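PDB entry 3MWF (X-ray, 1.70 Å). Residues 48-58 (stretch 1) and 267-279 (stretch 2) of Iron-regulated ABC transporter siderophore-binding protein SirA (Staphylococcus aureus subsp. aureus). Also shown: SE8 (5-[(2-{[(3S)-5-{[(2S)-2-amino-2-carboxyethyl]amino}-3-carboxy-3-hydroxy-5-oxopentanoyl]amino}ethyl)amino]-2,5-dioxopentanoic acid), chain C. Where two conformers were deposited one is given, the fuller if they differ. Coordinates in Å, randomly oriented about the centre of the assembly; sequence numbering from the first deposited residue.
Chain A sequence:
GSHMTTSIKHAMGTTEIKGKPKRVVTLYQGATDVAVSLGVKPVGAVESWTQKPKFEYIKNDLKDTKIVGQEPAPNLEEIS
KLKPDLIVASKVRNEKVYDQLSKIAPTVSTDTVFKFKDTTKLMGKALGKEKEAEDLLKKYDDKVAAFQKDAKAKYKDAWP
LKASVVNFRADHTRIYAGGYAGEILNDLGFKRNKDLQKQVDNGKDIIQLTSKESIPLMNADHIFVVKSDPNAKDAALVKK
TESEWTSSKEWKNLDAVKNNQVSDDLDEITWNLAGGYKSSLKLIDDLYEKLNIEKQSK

Stretch 1, residues 48-58: SWTQKPKFEYI
Stretch 2, residues 267-279: DEITWNLAGGYKS

Stretch 1, an irregular loop, packs against a helix that begins at E268, with a wider pi-type turn at 269-273, and, through Y57, against K278 in the following helix. No direct hydrogen bond joins the stretches; 482 Å² is buried, both sides summed, and many of the closest contacts are between apolar side chains. W49 CA lies 6.7 Å from L273 CA and T50 CA 8.0 Å from I269 CA. The loop holds itself: S48 (chi1 p) donates from OG to T50 O at 2.8 Å, S48 N reaches P53 O at 2.9 Å, and a cis peptide precedes P53. In Q51, at phi/psi 52/40, chi1 m, chi2 t and chi3 -21° place OE1 2.8 Å from its donor E56 N; so held, OE1 lies 3.3 Å from I269 CD1. At the N-cap position, D267 (chi1 t) turns OD1 back to accept from I269 N at 2.9 Å.

I269 (m, t) points toward the loop. F55, with chi1 m and chi2 -54°, turns one ring face to I269 CG2, 4.0 Å from the centroid and 11° off the normal, a CH-pi contact; F55 CZ lies 3.8 Å from L273 CB. L273 (m, t) sends CD1 to 3.7 Å from T50 CG2 and 4.0 Å from W49 CB. Chi1 m and chi2 115° set the W49 ring with L273 O at its edge, 3.8 Å from W49 CD1, and SE8 N4 over one face, 3.4 Å from W49 CH2. N272 (chi1 t) donates from ND2 to SE8 O24 at 2.8 Å.

Y57 (chi1 p, chi2 -86°) lays CE1 3.8 Å from A274 CB and CE2 4.1 Å from K278 CB. Polar links are water-mediated: one water lies 2.8 Å from T50 OG1 (chi1 p) and donates to E268 OE2 at 2.6 Å; another donates to Y57 OH at 2.9 Å and A274 O at 3.1 Å. G275, with phi 72°, leaves the helical conformation.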

# COMPACT_ATOMS: atom_id res chain seq x y z
N SER A 48 -13.40 -3.23 -0.09
CA SER A 48 -12.35 -2.69 -0.93
C SER A 48 -12.62 -1.24 -1.27
O SER A 48 -13.77 -0.78 -1.31
CB SER A 48 -12.22 -3.53 -2.20
OG SER A 48 -13.49 -3.65 -2.85
N TRP A 49 -11.56 -0.48 -1.57
CA TRP A 49 -11.74 0.91 -1.87
C TRP A 49 -12.43 1.15 -3.21
O TRP A 49 -13.17 2.13 -3.39
CB TRP A 49 -10.38 1.61 -1.94
CG TRP A 49 -9.68 1.83 -0.62
CD1 TRP A 49 -8.50 1.28 -0.23
CD2 TRP A 49 -10.10 2.69 0.44
NE1 TRP A 49 -8.16 1.71 1.04
CE2 TRP A 49 -9.11 2.60 1.47
CE3 TRP A 49 -11.20 3.53 0.63
CZ2 TRP A 49 -9.19 3.32 2.67
CZ3 TRP A 49 -11.30 4.25 1.84
CH2 TRP A 49 -10.28 4.15 2.84
N THR A 50 -12.13 0.27 -4.16
CA THR A 50 -12.81 0.30 -5.48
C THR A 50 -13.19 -1.14 -5.77
O THR A 50 -12.85 -2.04 -4.99
CB THR A 50 -11.90 0.83 -6.61
OG1 THR A 50 -10.76 -0.05 -6.74
CG2 THR A 50 -11.45 2.28 -6.35
N GLN A 51 -13.90 -1.37 -6.89
CA GLN A 51 -14.40 -2.73 -7.18
C GLN A 51 -15.17 -3.29 -5.97
O GLN A 51 -15.08 -4.47 -5.69
CB GLN A 51 -13.27 -3.68 -7.54
CG GLN A 51 -12.47 -3.19 -8.77
CD GLN A 51 -11.39 -4.15 -9.20
OE1 GLN A 51 -10.92 -4.98 -8.42
NE2 GLN A 51 -10.97 -4.02 -10.46
N LYS A 52 -15.96 -2.44 -5.32
CA LYS A 52 -16.61 -2.85 -4.07
C LYS A 52 -17.54 -4.03 -4.32
O LYS A 52 -18.17 -4.10 -5.38
CB LYS A 52 -17.44 -1.70 -3.51
CG LYS A 52 -16.64 -0.47 -3.13
CD LYS A 52 -17.52 0.53 -2.39
CE LYS A 52 -16.70 1.73 -1.97
NZ LYS A 52 -17.39 2.49 -0.86
N PRO A 53 -17.68 -4.94 -3.34
CA PRO A 53 -17.10 -4.91 -1.99
C PRO A 53 -15.73 -5.59 -1.85
O PRO A 53 -15.13 -5.48 -0.77
CB PRO A 53 -18.14 -5.71 -1.19
CG PRO A 53 -18.59 -6.71 -2.13
CD PRO A 53 -18.69 -6.01 -3.46
N LYS A 54 -15.26 -6.28 -2.89
CA LYS A 54 -14.03 -7.07 -2.81
C LYS A 54 -13.24 -6.93 -4.10
O LYS A 54 -13.79 -7.16 -5.19
CB LYS A 54 -14.36 -8.56 -2.58
CG LYS A 54 -15.05 -8.85 -1.23
CD LYS A 54 -15.68 -10.25 -1.21
CE LYS A 54 -16.47 -10.45 0.10
NZ LYS A 54 -17.20 -11.75 0.07
N PHE A 55 -11.97 -6.57 -4.00
CA PHE A 55 -11.14 -6.45 -5.19
C PHE A 55 -11.17 -7.74 -6.01
O PHE A 55 -11.07 -8.85 -5.46
CB PHE A 55 -9.67 -6.18 -4.84
CG PHE A 55 -9.41 -4.80 -4.31
CD1 PHE A 55 -9.80 -3.67 -5.02
CD2 PHE A 55 -8.70 -4.63 -3.10
CE1 PHE A 55 -9.54 -2.38 -4.55
CE2 PHE A 55 -8.44 -3.37 -2.62
CZ PHE A 55 -8.84 -2.23 -3.32
N GLU A 56 -11.27 -7.58 -7.33
CA GLU A 56 -11.28 -8.73 -8.26
C GLU A 56 -10.15 -9.73 -8.01
O GLU A 56 -10.37 -10.95 -8.01
CB GLU A 56 -11.25 -8.22 -9.71
CG GLU A 56 -11.51 -9.31 -10.73
CD GLU A 56 -12.99 -9.67 -10.79
OE1 GLU A 56 -13.75 -9.17 -9.94
OE2 GLU A 56 -13.40 -10.43 -11.70
N TYR A 57 -8.94 -9.23 -7.78
CA TYR A 57 -7.78 -10.09 -7.62
C TYR A 57 -7.87 -11.05 -6.43
O TYR A 57 -7.29 -12.12 -6.44
CB TYR A 57 -6.45 -9.28 -7.62
CG TYR A 57 -6.04 -8.82 -6.23
CD1 TYR A 57 -6.53 -7.63 -5.71
CD2 TYR A 57 -5.21 -9.60 -5.43
CE1 TYR A 57 -6.17 -7.20 -4.40
CE2 TYR A 57 -4.84 -9.21 -4.14
CZ TYR A 57 -5.34 -8.00 -3.64
OH TYR A 57 -4.97 -7.62 -2.38
N ILE A 58 -8.67 -10.69 -5.42
CA ILE A 58 -8.76 -11.48 -4.19
C ILE A 58 -10.14 -12.06 -3.85
O ILE A 58 -10.27 -12.86 -2.89
CB ILE A 58 -8.22 -10.62 -3.01
CG1 ILE A 58 -7.71 -11.48 -1.86
CG2 ILE A 58 -9.24 -9.53 -2.59
CD1 ILE A 58 -6.99 -10.66 -0.79
N ASP A 267 -2.25 0.64 -12.63
CA ASP A 267 -3.41 0.11 -11.90
C ASP A 267 -3.35 0.62 -10.47
O ASP A 267 -2.44 0.24 -9.72
CB ASP A 267 -3.37 -1.41 -11.89
CG ASP A 267 -4.70 -2.00 -11.52
OD1 ASP A 267 -5.31 -1.59 -10.50
OD2 ASP A 267 -5.17 -2.86 -12.27
N GLU A 268 -4.32 1.44 -10.08
CA GLU A 268 -4.36 1.97 -8.69
C GLU A 268 -4.40 0.87 -7.62
O GLU A 268 -3.96 1.10 -6.49
CB GLU A 268 -5.54 2.94 -8.49
CG GLU A 268 -6.92 2.25 -8.69
CD GLU A 268 -8.10 3.18 -8.51
OE1 GLU A 268 -8.06 4.17 -7.75
OE2 GLU A 268 -9.12 2.91 -9.17
N ILE A 269 -4.96 -0.30 -7.95
CA ILE A 269 -5.08 -1.37 -6.94
C ILE A 269 -3.70 -1.92 -6.60
O ILE A 269 -3.33 -2.01 -5.43
CB ILE A 269 -6.04 -2.48 -7.41
CG1 ILE A 269 -7.42 -1.86 -7.61
CG2 ILE A 269 -6.09 -3.62 -6.38
CD1 ILE A 269 -8.40 -2.83 -8.32
N THR A 270 -2.93 -2.23 -7.64
CA THR A 270 -1.54 -2.68 -7.48
C THR A 270 -0.66 -1.61 -6.83
O THR A 270 0.15 -1.92 -5.94
CB THR A 270 -0.97 -3.04 -8.84
OG1 THR A 270 -1.68 -4.19 -9.31
CG2 THR A 270 0.54 -3.40 -8.77
N TRP A 271 -0.81 -0.38 -7.30
CA TRP A 271 0.11 0.69 -6.95
C TRP A 271 -0.18 1.36 -5.62
O TRP A 271 0.70 2.05 -5.08
CB TRP A 271 0.22 1.72 -8.08
CG TRP A 271 1.15 1.22 -9.16
CD1 TRP A 271 0.86 0.28 -10.13
CD2 TRP A 271 2.52 1.56 -9.32
NE1 TRP A 271 1.98 0.04 -10.90
CE2 TRP A 271 3.02 0.81 -10.42
CE3 TRP A 271 3.40 2.43 -8.64
CZ2 TRP A 271 4.35 0.92 -10.86
CZ3 TRP A 271 4.72 2.54 -9.08
CH2 TRP A 271 5.18 1.79 -10.19
N ASN A 272 -1.40 1.20 -5.08
CA ASN A 272 -1.68 1.80 -3.80
C ASN A 272 -2.80 1.17 -2.97
O ASN A 272 -2.67 1.04 -1.73
CB ASN A 272 -2.05 3.30 -3.97
CG ASN A 272 -2.06 4.01 -2.63
OD1 ASN A 272 -1.09 3.93 -1.87
ND2 ASN A 272 -3.15 4.71 -2.35
N LEU A 273 -3.90 0.81 -3.62
CA LEU A 273 -5.10 0.50 -2.79
C LEU A 273 -5.05 -0.82 -2.06
O LEU A 273 -5.52 -0.89 -0.92
CB LEU A 273 -6.38 0.59 -3.63
CG LEU A 273 -6.66 1.94 -4.27
CD1 LEU A 273 -7.96 1.89 -5.12
CD2 LEU A 273 -6.70 3.16 -3.30
N ALA A 274 -4.52 -1.86 -2.71
CA ALA A 274 -4.52 -3.19 -2.10
C ALA A 274 -3.65 -3.25 -0.85
O ALA A 274 -4.01 -3.94 0.13
CB ALA A 274 -4.12 -4.27 -3.12
N GLY A 275 -2.52 -2.55 -0.87
CA GLY A 275 -1.74 -2.29 0.33
C GLY A 275 -0.99 -3.47 0.89
O GLY A 275 -0.42 -3.38 1.99
N GLY A 276 -0.94 -4.58 0.15
CA GLY A 276 -0.64 -5.86 0.78
C GLY A 276 0.58 -6.56 0.24
O GLY A 276 1.42 -5.96 -0.46
N TYR A 277 0.65 -7.86 0.56
CA TYR A 277 1.76 -8.70 0.15
C TYR A 277 1.68 -9.03 -1.33
O TYR A 277 2.65 -8.84 -2.07
CB TYR A 277 1.80 -9.98 0.97
CG TYR A 277 2.94 -10.85 0.49
CD1 TYR A 277 4.24 -10.57 0.87
CD2 TYR A 277 2.71 -11.88 -0.44
CE1 TYR A 277 5.32 -11.33 0.39
CE2 TYR A 277 3.78 -12.63 -0.93
CZ TYR A 277 5.06 -12.35 -0.51
OH TYR A 277 6.10 -13.11 -0.99
N LYS A 278 0.52 -9.51 -1.77
CA LYS A 278 0.39 -9.93 -3.18
C LYS A 278 0.70 -8.81 -4.18
O LYS A 278 1.36 -9.06 -5.20
CB LYS A 278 -1.00 -10.53 -3.45
CG LYS A 278 -1.12 -11.91 -2.82
CD LYS A 278 -2.50 -12.46 -3.03
CE LYS A 278 -2.55 -13.91 -2.52
NZ LYS A 278 -1.90 -14.90 -3.46
N SER A 279 0.25 -7.59 -3.90
CA SER A 279 0.50 -6.47 -4.81
C SER A 279 1.95 -6.08 -4.90
O SER A 279 2.37 -5.51 -5.90
CB SER A 279 -0.26 -5.21 -4.40
OG SER A 279 -1.64 -5.38 -4.57
C1 SE8 C . -9.29 7.78 2.86
C2 SE8 C . -9.20 8.18 1.42
C3 SE8 C . -9.45 6.99 0.51
N4 SE8 C . -8.42 5.97 0.60
C5 SE8 C . -7.39 5.94 -0.22
C6 SE8 C . -6.30 4.94 0.09
C7 SE8 C . -5.33 5.50 1.13
C8 SE8 C . -4.36 4.37 1.53
C9 SE8 C . -3.18 4.82 2.39
N10 SE8 C . -3.40 5.79 3.28
C11 SE8 C . -2.30 6.20 4.13
C12 SE8 C . -2.64 5.96 5.59
N13 SE8 C . -1.80 6.76 6.48
C14 SE8 C . -2.04 8.06 6.81
C15 SE8 C . -3.41 8.64 6.60
C16 SE8 C . -3.40 8.96 5.13
C17 SE8 C . -4.72 8.85 4.43
C18 SE8 C . -5.12 10.07 3.74
O19 SE8 C . -10.43 7.57 3.35
O20 SE8 C . -8.24 7.72 3.53
N21 SE8 C . -7.87 8.76 1.16
O22 SE8 C . -7.26 6.67 -1.18
C23 SE8 C . -4.60 6.71 0.58
O24 SE8 C . -3.68 6.55 -0.26
O25 SE8 C . -4.93 7.86 0.97
O26 SE8 C . -6.08 5.96 2.26
O27 SE8 C . -2.09 4.27 2.26
O28 SE8 C . -1.18 8.80 7.24
O29 SE8 C . -5.35 7.79 4.32
O30 SE8 C . -5.88 9.98 2.78
O31 SE8 C . -4.64 11.18 4.10
O HOH W 1 -10.00 0.47 -9.39
O HOH W 2 -6.33 -5.87 -0.57